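Local coordinates for protein fructose-bisphosphate aldolase (PDB 4TR9) that belongs to the class I fructose-bisphosphate aldolases, a family of TIM-barrel enzymes, and binds n'-[(e)-(2,4-dichlorophenyl)methylidene]-3,4-dihydroxybenzohydrazide in a pocket, at residues Arg180-Cys185 / Asn227-Glu232; Ala314-Thr319 / Ala328-Val333. All coordinates share one frame; numbering follows the deposited sequence.

Interaction 1. Residues Arg180-Cys185 / Asn227-Glu232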
loop_
_atom_site.group_PDB
_atom_site.type_symbol
_atom_site.label_atom_id
_atom_site.label_comp_id
_atom_site.label_asym_id
_atom_site.label_seq_id
_atom_site.Cartn_x
_atom_site.Cartn_y
_atom_site.Cartn_z
ATOM N N ARG A 180 0.606 14.907 4.888
ATOM C CA ARG A 180 1.186 15.412 6.128
ATOM C C ARG A 180 0.861 16.888 6.323
ATOM O O ARG A 180 0.461 17.307 7.410
ATOM C CB ARG A 180 2.702 15.204 6.134
ATOM C CG ARG A 180 3.129 13.748 6.118
ATOM C CD ARG A 180 2.924 13.087 7.472
ATOM N NE ARG A 180 3.898 13.539 8.464
ATOM C CZ ARG A 180 3.625 14.379 9.457
ATOM N NH1 ARG A 180 4.578 14.732 10.309
ATOM N NH2 ARG A 180 2.399 14.863 9.601
ATOM N N TYR A 181 1.030 17.665 5.259
ATOM C CA TYR A 181 0.774 19.100 5.289
ATOM C C TYR A 181 -0.654 19.425 5.711
ATOM O O TYR A 181 -0.881 20.317 6.525
ATOM C CB TYR A 181 1.064 19.710 3.915
ATOM C CG TYR A 181 0.065 20.755 3.465
ATOM C CD1 TYR A 181 0.151 22.069 3.911
ATOM C CD2 TYR A 181 -0.958 20.430 2.580
ATOM C CE1 TYR A 181 -0.758 23.026 3.495
ATOM C CE2 TYR A 181 -1.872 21.378 2.163
ATOM C CZ TYR A 181 -1.766 22.674 2.622
ATOM O OH TYR A 181 -2.671 23.621 2.204
ATOM N N ALA A 182 -1.611 18.693 5.152
ATOM C CA ALA A 182 -3.018 18.977 5.386
ATOM C C ALA A 182 -3.420 18.688 6.830
ATOM O O ALA A 182 -4.230 19.410 7.410
ATOM C CB ALA A 182 -3.883 18.180 4.423
ATOM N N SER A 183 -2.845 17.639 7.409
ATOM C CA SER A 183 -3.162 17.260 8.783
ATOM C C SER A 183 -2.635 18.285 9.782
ATOM O O SER A 183 -3.305 18.615 10.761
ATOM C CB SER A 183 -2.593 15.876 9.101
ATOM O OG SER A 183 -1.178 15.877 9.028
ATOM N N ILE A 184 -1.428 18.782 9.527
ATOM C CA ILE A 184 -0.793 19.762 10.400
ATOM C C ILE A 184 -1.571 21.076 10.413
ATOM O O ILE A 184 -1.754 21.690 11.466
ATOM C CB ILE A 184 0.665 20.025 9.971
ATOM C CG1 ILE A 184 1.475 18.729 10.028
ATOM C CG2 ILE A 184 1.306 21.085 10.853
ATOM C CD1 ILE A 184 2.891 18.867 9.515
ATOM N N CYS A 185 -2.038 21.495 9.241
ATOM C CA CYS A 185 -2.813 22.727 9.121
ATOM C C CYS A 185 -4.134 22.641 9.876
ATOM O O CYS A 185 -4.502 23.564 10.604
ATOM C CB CYS A 185 -3.076 23.053 7.651
ATOM S SG CYS A 185 -1.607 23.556 6.735
ATOM N N ASN A 227 -3.964 9.754 7.029
ATOM C CA ASN A 227 -3.467 10.712 8.007
ATOM C C ASN A 227 -4.625 11.379 8.742
ATOM O O ASN A 227 -4.418 12.192 9.642
ATOM C CB ASN A 227 -2.585 11.766 7.336
ATOM C CG ASN A 227 -1.274 11.193 6.827
ATOM O OD1 ASN A 227 -1.241 10.478 5.825
ATOM N ND2 ASN A 227 -0.183 11.517 7.510
ATOM N N GLY A 228 -5.844 11.031 8.344
ATOM C CA GLY A 228 -7.040 11.492 9.026
ATOM C C GLY A 228 -7.410 12.940 8.780
ATOM O O GLY A 228 -7.862 13.635 9.691
ATOM N N VAL A 229 -7.228 13.399 7.548
ATOM C CA VAL A 229 -7.584 14.766 7.194
ATOM C C VAL A 229 -9.080 14.899 6.942
ATOM O O VAL A 229 -9.654 14.161 6.142
ATOM C CB VAL A 229 -6.805 15.244 5.956
ATOM C CG1 VAL A 229 -7.516 16.411 5.285
ATOM C CG2 VAL A 229 -5.404 15.636 6.359
ATOM N N LEU A 230 -9.703 15.840 7.643
ATOM C CA LEU A 230 -11.122 16.113 7.476
ATOM C C LEU A 230 -11.388 16.694 6.093
ATOM O O LEU A 230 -10.985 17.819 5.797
ATOM C CB LEU A 230 -11.613 17.072 8.561
ATOM C CG LEU A 230 -13.126 17.277 8.666
ATOM C CD1 LEU A 230 -13.799 16.004 9.154
ATOM C CD2 LEU A 230 -13.447 18.444 9.584
ATOM N N LEU A 231 -12.062 15.922 5.248
ATOM C CA LEU A 231 -12.351 16.353 3.885
ATOM C C LEU A 231 -13.303 17.542 3.871
ATOM O O LEU A 231 -13.260 18.370 2.960
ATOM C CB LEU A 231 -12.935 15.200 3.067
ATOM C CG LEU A 231 -11.997 14.023 2.791
ATOM C CD1 LEU A 231 -12.698 12.955 1.964
ATOM C CD2 LEU A 231 -10.735 14.501 2.092
ATOM N N GLU A 232 -14.158 17.627 4.887
ATOM C CA GLU A 232 -15.109 18.727 4.999
ATOM C C GLU A 232 -14.402 20.058 5.237
ATOM O O GLU A 232 -14.928 21.120 4.905
ATOM C CB GLU A 232 -16.109 18.462 6.129
ATOM C CG GLU A 232 -17.049 17.289 5.889
ATOM C CD GLU A 232 -16.458 15.958 6.311
ATOM O OE1 GLU A 232 -15.226 15.782 6.199
ATOM O OE2 GLU A 232 -17.230 15.086 6.763
#

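Interaction 2. Residues Ala314-Thr319 / Ala328-Val333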
loop_
_atom_site.group_PDB
_atom_site.type_symbol
_atom_site.label_atom_id
_atom_site.label_comp_id
_atom_site.label_asym_id
_atom_site.label_seq_id
_atom_site.Cartn_x
_atom_site.Cartn_y
_atom_site.Cartn_z
ATOM N N ALA A 314 -2.674 38.814 -15.115
ATOM C CA ALA A 314 -1.875 39.006 -16.323
ATOM C C ALA A 314 -2.165 40.344 -17.002
ATOM O O ALA A 314 -1.243 41.089 -17.338
ATOM C CB ALA A 314 -2.107 37.862 -17.298
ATOM N N SER A 315 -3.444 40.647 -17.197
ATOM C CA SER A 315 -3.840 41.887 -17.855
ATOM C C SER A 315 -3.749 43.079 -16.908
ATOM O O SER A 315 -3.599 44.220 -17.349
ATOM C CB SER A 315 -5.260 41.768 -18.411
ATOM O OG SER A 315 -5.321 40.811 -19.453
ATOM N N VAL A 316 -3.842 42.812 -15.611
ATOM C CA VAL A 316 -3.753 43.862 -14.602
ATOM C C VAL A 316 -2.362 44.483 -14.592
ATOM O O VAL A 316 -2.213 45.705 -14.587
ATOM C CB VAL A 316 -4.084 43.324 -13.199
ATOM C CG1 VAL A 316 -3.886 44.410 -12.153
ATOM C CG2 VAL A 316 -5.505 42.794 -13.158
ATOM N N LEU A 317 -1.345 43.628 -14.594
ATOM C CA LEU A 317 0.044 44.070 -14.615
ATOM C C LEU A 317 0.360 44.875 -15.873
ATOM O O LEU A 317 1.080 45.872 -15.815
ATOM C CB LEU A 317 0.983 42.866 -14.512
ATOM C CG LEU A 317 1.131 42.226 -13.131
ATOM C CD1 LEU A 317 1.582 40.781 -13.253
ATOM C CD2 LEU A 317 2.120 43.020 -12.294
ATOM N N ASN A 318 -0.183 44.438 -17.005
ATOM C CA ASN A 318 0.033 45.125 -18.273
ATOM C C ASN A 318 -0.592 46.514 -18.285
ATOM O O ASN A 318 -0.069 47.436 -18.911
ATOM C CB ASN A 318 -0.525 44.298 -19.432
ATOM C CG ASN A 318 0.222 42.995 -19.631
ATOM O OD1 ASN A 318 1.436 42.927 -19.439
ATOM N ND2 ASN A 318 -0.502 41.952 -20.020
ATOM N N THR A 319 -1.715 46.658 -17.591
ATOM C CA THR A 319 -2.412 47.935 -17.519
ATOM C C THR A 319 -1.740 48.865 -16.514
ATOM O O THR A 319 -1.575 50.058 -16.766
ATOM C CB THR A 319 -3.891 47.745 -17.132
ATOM O OG1 THR A 319 -4.517 46.848 -18.056
ATOM C CG2 THR A 319 -4.626 49.075 -17.148
ATOM N N ALA A 328 -6.394 52.704 -10.683
ATOM C CA ALA A 328 -7.840 52.553 -10.799
ATOM C C ALA A 328 -8.210 51.909 -12.130
ATOM O O ALA A 328 -9.181 51.158 -12.221
ATOM C CB ALA A 328 -8.528 53.900 -10.648
ATOM N N LYS A 329 -7.422 52.207 -13.157
ATOM C CA LYS A 329 -7.631 51.638 -14.481
ATOM C C LYS A 329 -7.361 50.136 -14.473
ATOM O O LYS A 329 -8.072 49.366 -15.116
ATOM C CB LYS A 329 -6.731 52.334 -15.504
ATOM C CG LYS A 329 -7.025 51.973 -16.950
ATOM C CD LYS A 329 -6.034 52.646 -17.888
ATOM C CE LYS A 329 -6.001 54.153 -17.670
ATOM N NZ LYS A 329 -4.965 54.815 -18.510
ATOM N N ALA A 330 -6.331 49.730 -13.738
ATOM C CA ALA A 330 -5.961 48.323 -13.647
ATOM C C ALA A 330 -6.898 47.564 -12.711
ATOM O O ALA A 330 -7.138 46.370 -12.896
ATOM C CB ALA A 330 -4.519 48.184 -13.180
ATOM N N ARG A 331 -7.423 48.260 -11.708
ATOM C CA ARG A 331 -8.334 47.645 -10.749
ATOM C C ARG A 331 -9.653 47.255 -11.405
ATOM O O ARG A 331 -10.296 46.289 -10.995
ATOM C CB ARG A 331 -8.588 48.584 -9.568
ATOM C CG ARG A 331 -7.445 48.638 -8.569
ATOM C CD ARG A 331 -7.763 49.570 -7.412
ATOM N NE ARG A 331 -6.746 49.501 -6.367
ATOM C CZ ARG A 331 -6.772 50.223 -5.252
ATOM N NH1 ARG A 331 -5.803 50.095 -4.355
ATOM N NH2 ARG A 331 -7.764 51.074 -5.033
ATOM N N GLU A 332 -10.054 48.009 -12.424
ATOM C CA GLU A 332 -11.258 47.684 -13.177
ATOM C C GLU A 332 -11.010 46.454 -14.045
ATOM O O GLU A 332 -11.910 45.643 -14.265
ATOM C CB GLU A 332 -11.704 48.869 -14.037
ATOM C CG GLU A 332 -12.996 48.624 -14.810
ATOM C CD GLU A 332 -13.520 49.874 -15.493
ATOM O OE1 GLU A 332 -13.077 50.984 -15.129
ATOM O OE2 GLU A 332 -14.377 49.747 -16.393
ATOM N N VAL A 333 -9.779 46.320 -14.532
ATOM C CA VAL A 333 -9.384 45.151 -15.308
ATOM C C VAL A 333 -9.430 43.909 -14.423
ATOM O O VAL A 333 -9.811 42.826 -14.869
ATOM C CB VAL A 333 -7.971 45.315 -15.906
ATOM C CG1 VAL A 333 -7.581 44.084 -16.709
ATOM C CG2 VAL A 333 -7.908 46.561 -16.775
#

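Interaction 1. Residues Arg180-Cys185 / Asn227-Glu232
The guanidinium of Arg180 and the amide of Asn227 have planes only 7° apart but are not stacked on each other, and the two side chains cross at about a right angle. What touches the Asn227 amide is the methylene CD of Arg180, and the guanidinium has Ser183 OG at its edge, in plane, 3.8 Å from Arg180 NH2. The contact belongs to the outer helical layer of the TIM barrel, where helix 168-187 meets the turn that ends helix 206-226. That end is a Schellman motif with Gly228, of positive phi, as its C-prime residue: Val229 N bonds back to Leu224 O and Gly228 N to Gln225 O. The reversal turns Val229 onto the helix, with CG2 3.4 Å from Ser183 N and 3.5 Å from Ala182 CB, while CG1 stays at 4.1 Å from that same Ala182 CB. One methyl thus does most of the work, touching both the Ala182 methyl and the backbone N of the next residue, Ser183. Beyond the two segments, the Arg180 guanidinium is anchored on the second subunit, by a salt bridge to its Glu173 and a hydrogen bond to its Ser129. Ser183 OG sits between its own backbone N and carbonyl carbon (chi1 63°), from where it donates a 2.7 Å hydrogen bond to Arg180 O, tilted 30° from the carbonyl plane.

Interaction 2. Residues Ala314-Thr319 / Ala328-Val333
Ala330 and Val333 fit against Val316, Ser315 and Thr319 where two consecutive helices pair as an antiparallel helical hairpin, their segment axes 8.4 Å apart at closest approach and 166° between directions. Packing is tightest around Ala330. Its small CB points at the partner helix and comes within 3.7 Å of Val316 O, with Val316 CG1 at 4.0 Å and Thr319 CB also close by. A methyl here lets the backbones approach: the CA atoms of Val316 and Ala330 are only 5.1 Å apart. Further along, Val333 fits between Ser315 and Thr319, one turn apart on the partner helix, with one branch to each: CG1 rests 3.7 Å from Ser315 CB and CG2 3.6 Å from Thr319 OG1. That hydroxyl is turned back to its own helix. With OG1 beside the backbone N (chi1 -56°) it donates to Ser315 O at 2.9 Å, reaching the carbonyl from the face opposite to the one used by Thr319 N, and its CG2 is left to face the other helix. The loose side begins there: Thr319 CG2 lies 3.8 Å from Lys329 CG, a carbon of an exposed chain that runs outward and whose NZ makes a weak hydrogen bond to Asn326. No hydrogen bond joins the two segments; they meet through van der Waals contact, including polar atoms against methyls. Around the pair, Ser315 OG bonds to Glu284 of helix 284-295. On the inner side Val316 packs on Leu68 and Leu317 on Tyr65 of helix 59-70, Arg331 NE bonds to Leu68 O, and Leu317 also reaches Arg49 and Phe50 of helix 43-52; helix 310-320 itself directly follows the barrel strand 303-308.

Interaction 1 and interaction 2 lie on opposite sides of the chain's centre, their own centres 37 Å apart and their nearest atoms about 23 Å apart. They come in series along the chain: 180-185 with 227-232 closes before 314-319 with 328-333 opens, and they share no helix or strand. What they have in common is the parallel barrel sheet. The first sets helix 168-187, which precedes strand 191-198, against the loop that leaves helix 206-226, which follows that strand; the second involves the helices after strand 303-308. Interaction 1 faces neighbouring subunits, whereas interaction 2 pairs the last two helices of the model, which lie against helices 43-52 and 59-70 from nearer the chain's start.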